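Local coordinates for protein 3-dehydroquinate dehydratase (PDB 4H3D) that catalyses the cis-dehydration of 3-dehydroquinate to 3-dehydroshikimate through a Schiff-base intermediate, the third step of the chorismate pathway, at residues 83-88 and 99-104. Sequence-based numbering, arbitrary orientation.
With SHL (5-hydroxy-6-methyl-4-oxo-4H-pyran-2-carboxylic acid), chain I.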
loop_
_atom_site.group_PDB
_atom_site.type_symbol
_atom_site.label_atom_id
_atom_site.label_comp_id
_atom_site.label_asym_id
_atom_site.label_seq_id
_atom_site.Cartn_x
_atom_site.Cartn_y
_atom_site.Cartn_z
ATOM N N PHE B 83 22.783 -14.944 -0.475
ATOM C CA PHE B 83 23.481 -15.323 -1.708
ATOM C C PHE B 83 22.451 -15.926 -2.638
ATOM O O PHE B 83 21.784 -16.883 -2.272
ATOM C CB PHE B 83 24.567 -16.343 -1.395
ATOM C CG PHE B 83 25.380 -16.748 -2.580
ATOM C CD1 PHE B 83 26.363 -15.928 -3.059
ATOM C CD2 PHE B 83 25.177 -17.972 -3.197
ATOM C CE1 PHE B 83 27.146 -16.301 -4.165
ATOM C CE2 PHE B 83 25.963 -18.354 -4.293
ATOM C CZ PHE B 83 26.947 -17.509 -4.765
ATOM N N THR B 84 22.305 -15.349 -3.833
ATOM C CA THR B 84 21.304 -15.798 -4.802
ATOM C C THR B 84 21.847 -15.903 -6.226
ATOM O O THR B 84 22.234 -14.903 -6.819
ATOM C CB THR B 84 20.076 -14.810 -4.883
ATOM O OG1 THR B 84 19.450 -14.681 -3.591
ATOM C CG2 THR B 84 19.016 -15.329 -5.913
ATOM N N PHE B 85 21.870 -17.118 -6.777
ATOM C CA PHE B 85 22.124 -17.287 -8.212
ATOM C C PHE B 85 20.743 -17.532 -8.811
ATOM O O PHE B 85 20.153 -18.596 -8.602
ATOM C CB PHE B 85 23.049 -18.466 -8.562
ATOM C CG PHE B 85 23.341 -18.566 -10.059
ATOM C CD1 PHE B 85 22.409 -19.091 -10.931
ATOM C CD2 PHE B 85 24.521 -18.074 -10.576
ATOM C CE1 PHE B 85 22.667 -19.134 -12.303
ATOM C CE2 PHE B 85 24.778 -18.124 -11.923
ATOM C CZ PHE B 85 23.854 -18.650 -12.782
ATOM N N ARG B 86 20.202 -16.514 -9.487
ATOM C CA ARG B 86 18.893 -16.588 -10.130
ATOM C C ARG B 86 19.084 -17.185 -11.515
ATOM O O ARG B 86 19.830 -16.651 -12.326
ATOM C CB ARG B 86 18.289 -15.172 -10.216
ATOM C CG ARG B 86 16.890 -15.104 -10.791
ATOM C CD ARG B 86 15.846 -15.926 -9.988
ATOM N NE ARG B 86 15.601 -15.397 -8.645
ATOM C CZ ARG B 86 15.791 -16.057 -7.501
ATOM N NH1 ARG B 86 16.206 -17.326 -7.500
ATOM N NH2 ARG B 86 15.512 -15.457 -6.349
ATOM N N SER B 87 18.441 -18.317 -11.781
ATOM C CA SER B 87 18.621 -18.982 -13.064
ATOM C C SER B 87 17.864 -18.262 -14.185
ATOM O O SER B 87 16.907 -17.502 -13.947
ATOM C CB SER B 87 18.192 -20.461 -12.980
ATOM O OG SER B 87 16.786 -20.580 -13.066
ATOM N N VAL B 88 18.315 -18.502 -15.406
ATOM C CA VAL B 88 17.733 -17.892 -16.596
ATOM C C VAL B 88 16.237 -18.129 -16.694
ATOM O O VAL B 88 15.486 -17.217 -17.026
ATOM C CB VAL B 88 18.430 -18.404 -17.879
ATOM C CG1 VAL B 88 17.665 -17.966 -19.137
ATOM C CG2 VAL B 88 19.891 -17.926 -17.921
ATOM N N ASP B 99 24.761 -29.173 -12.167
ATOM C CA ASP B 99 25.841 -29.586 -11.285
ATOM C C ASP B 99 26.586 -28.376 -10.728
ATOM O O ASP B 99 26.928 -28.362 -9.547
ATOM C CB ASP B 99 26.814 -30.526 -12.005
ATOM C CG ASP B 99 26.247 -31.931 -12.182
ATOM O OD1 ASP B 99 25.297 -32.306 -11.460
ATOM O OD2 ASP B 99 26.760 -32.659 -13.037
ATOM N N TYR B 100 26.833 -27.359 -11.559
ATOM C CA TYR B 100 27.541 -26.182 -11.061
ATOM C C TYR B 100 26.652 -25.375 -10.113
ATOM O O TYR B 100 27.140 -24.798 -9.164
ATOM C CB TYR B 100 28.093 -25.283 -12.175
ATOM C CG TYR B 100 28.960 -24.173 -11.596
ATOM C CD1 TYR B 100 30.156 -24.476 -10.942
ATOM C CD2 TYR B 100 28.577 -22.840 -11.675
ATOM C CE1 TYR B 100 30.943 -23.480 -10.381
ATOM C CE2 TYR B 100 29.361 -21.836 -11.123
ATOM C CZ TYR B 100 30.550 -22.169 -10.478
ATOM O OH TYR B 100 31.335 -21.179 -9.934
ATOM N N TYR B 101 25.348 -25.348 -10.370
ATOM C CA TYR B 101 24.426 -24.621 -9.498
ATOM C C TYR B 101 24.521 -25.187 -8.089
ATOM O O TYR B 101 24.587 -24.444 -7.117
ATOM C CB TYR B 101 22.999 -24.736 -10.030
ATOM C CG TYR B 101 21.935 -24.073 -9.202
ATOM C CD1 TYR B 101 21.597 -22.743 -9.394
ATOM C CD2 TYR B 101 21.221 -24.796 -8.251
ATOM C CE1 TYR B 101 20.587 -22.139 -8.632
ATOM C CE2 TYR B 101 20.224 -24.212 -7.499
ATOM C CZ TYR B 101 19.911 -22.879 -7.692
ATOM O OH TYR B 101 18.907 -22.310 -6.940
ATOM N N THR B 102 24.520 -26.514 -8.005
ATOM C CA THR B 102 24.622 -27.231 -6.740
ATOM C C THR B 102 25.971 -26.964 -6.069
ATOM O O THR B 102 26.018 -26.587 -4.903
ATOM C CB THR B 102 24.429 -28.740 -6.966
ATOM O OG1 THR B 102 23.149 -28.955 -7.586
ATOM C CG2 THR B 102 24.503 -29.515 -5.651
ATOM N N THR B 103 27.048 -27.126 -6.823
ATOM C CA THR B 103 28.407 -26.893 -6.318
ATOM C C THR B 103 28.598 -25.462 -5.833
ATOM O O THR B 103 29.137 -25.238 -4.747
ATOM C CB THR B 103 29.470 -27.194 -7.407
ATOM O OG1 THR B 103 29.352 -28.553 -7.818
ATOM C CG2 THR B 103 30.889 -26.952 -6.869
ATOM N N LEU B 104 28.176 -24.493 -6.637
ATOM C CA LEU B 104 28.301 -23.084 -6.250
ATOM C C LEU B 104 27.632 -22.819 -4.896
ATOM O O LEU B 104 28.249 -22.277 -3.975
ATOM C CB LEU B 104 27.679 -22.191 -7.314
ATOM C CG LEU B 104 27.669 -20.680 -7.082
ATOM C CD1 LEU B 104 29.091 -20.110 -6.961
ATOM C CD2 LEU B 104 26.918 -20.009 -8.205
HETATM O OAD SHL I . 11.969 -7.285 -6.006
HETATM C CAH SHL I . 11.694 -7.973 -7.022
HETATM O OAA SHL I . 11.203 -7.441 -8.050
HETATM C CAK SHL I . 11.959 -9.397 -6.985
HETATM O OAG SHL I . 12.514 -9.952 -5.783
HETATM C CAF SHL I . 12.960 -11.289 -5.793
HETATM C CAL SHL I . 13.606 -11.766 -4.700
HETATM C CAJ SHL I . 12.806 -11.987 -6.939
HETATM O OAC SHL I . 13.238 -13.244 -6.999
HETATM C CAI SHL I . 12.210 -11.434 -8.038
HETATM C CAE SHL I . 11.788 -10.165 -8.063
HETATM O OAB SHL I . 12.040 -12.162 -9.131
HETATM O O HOH W 1 18.504 -19.839 -6.917
#
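With CG anti to the backbone N in both F83 and F85 (chi1 -177° in each), the two rings reach out from the strand end toward helix 98-110. L104 comes back from the helix to meet both, and its side chain crosses each phenylalanine at about a right angle. The branch point CG of L104 lies 4.0 Å from F83 CZ, at the ring edge and in its plane, while the methyl CD2 of L104 turns to F85 and comes within 3.9 Å of F85 CD2. Y101 takes the other flank of F85: the two side chains cross at a slant, with F85 CD1 and Y101 CD1 4.0 Å apart. The tyrosine ring then runs on until the edge atom Y101 CE1 is 3.6 Å from F85 O, a carbonyl oxygen lying in the plane of that ring.

This is a beta-alpha-beta unit of the TIM barrel, in which strand 81-84 leads through helix 98-110 to strand 116-120, and the contact seats the helix on the C-terminal end of the first of these strands. A water joins the two segments at the polar rim of the apolar patch, sitting 2.7 Å from F85 O and, at a short 2.5 Å, from Y101 OH; the same hydroxyl is hydrogen-bonded to the backbone N of E120 on the next strand.

R86 leaves the strand end on the side away from the helix, and its chain, bent at chi2 and chi3, carries the guanidinium to the ligand in the barrel mouth. One face of the group lies against T84 CG2, and R86 NH2 reaches OAC of the bound comenic-acid derivative at 3.2 Å, a bent bond of 141°. Salt bridges to D118 and E120 hold this 3-dehydroquinate-binding arginine in position, and H147 shares the ligand.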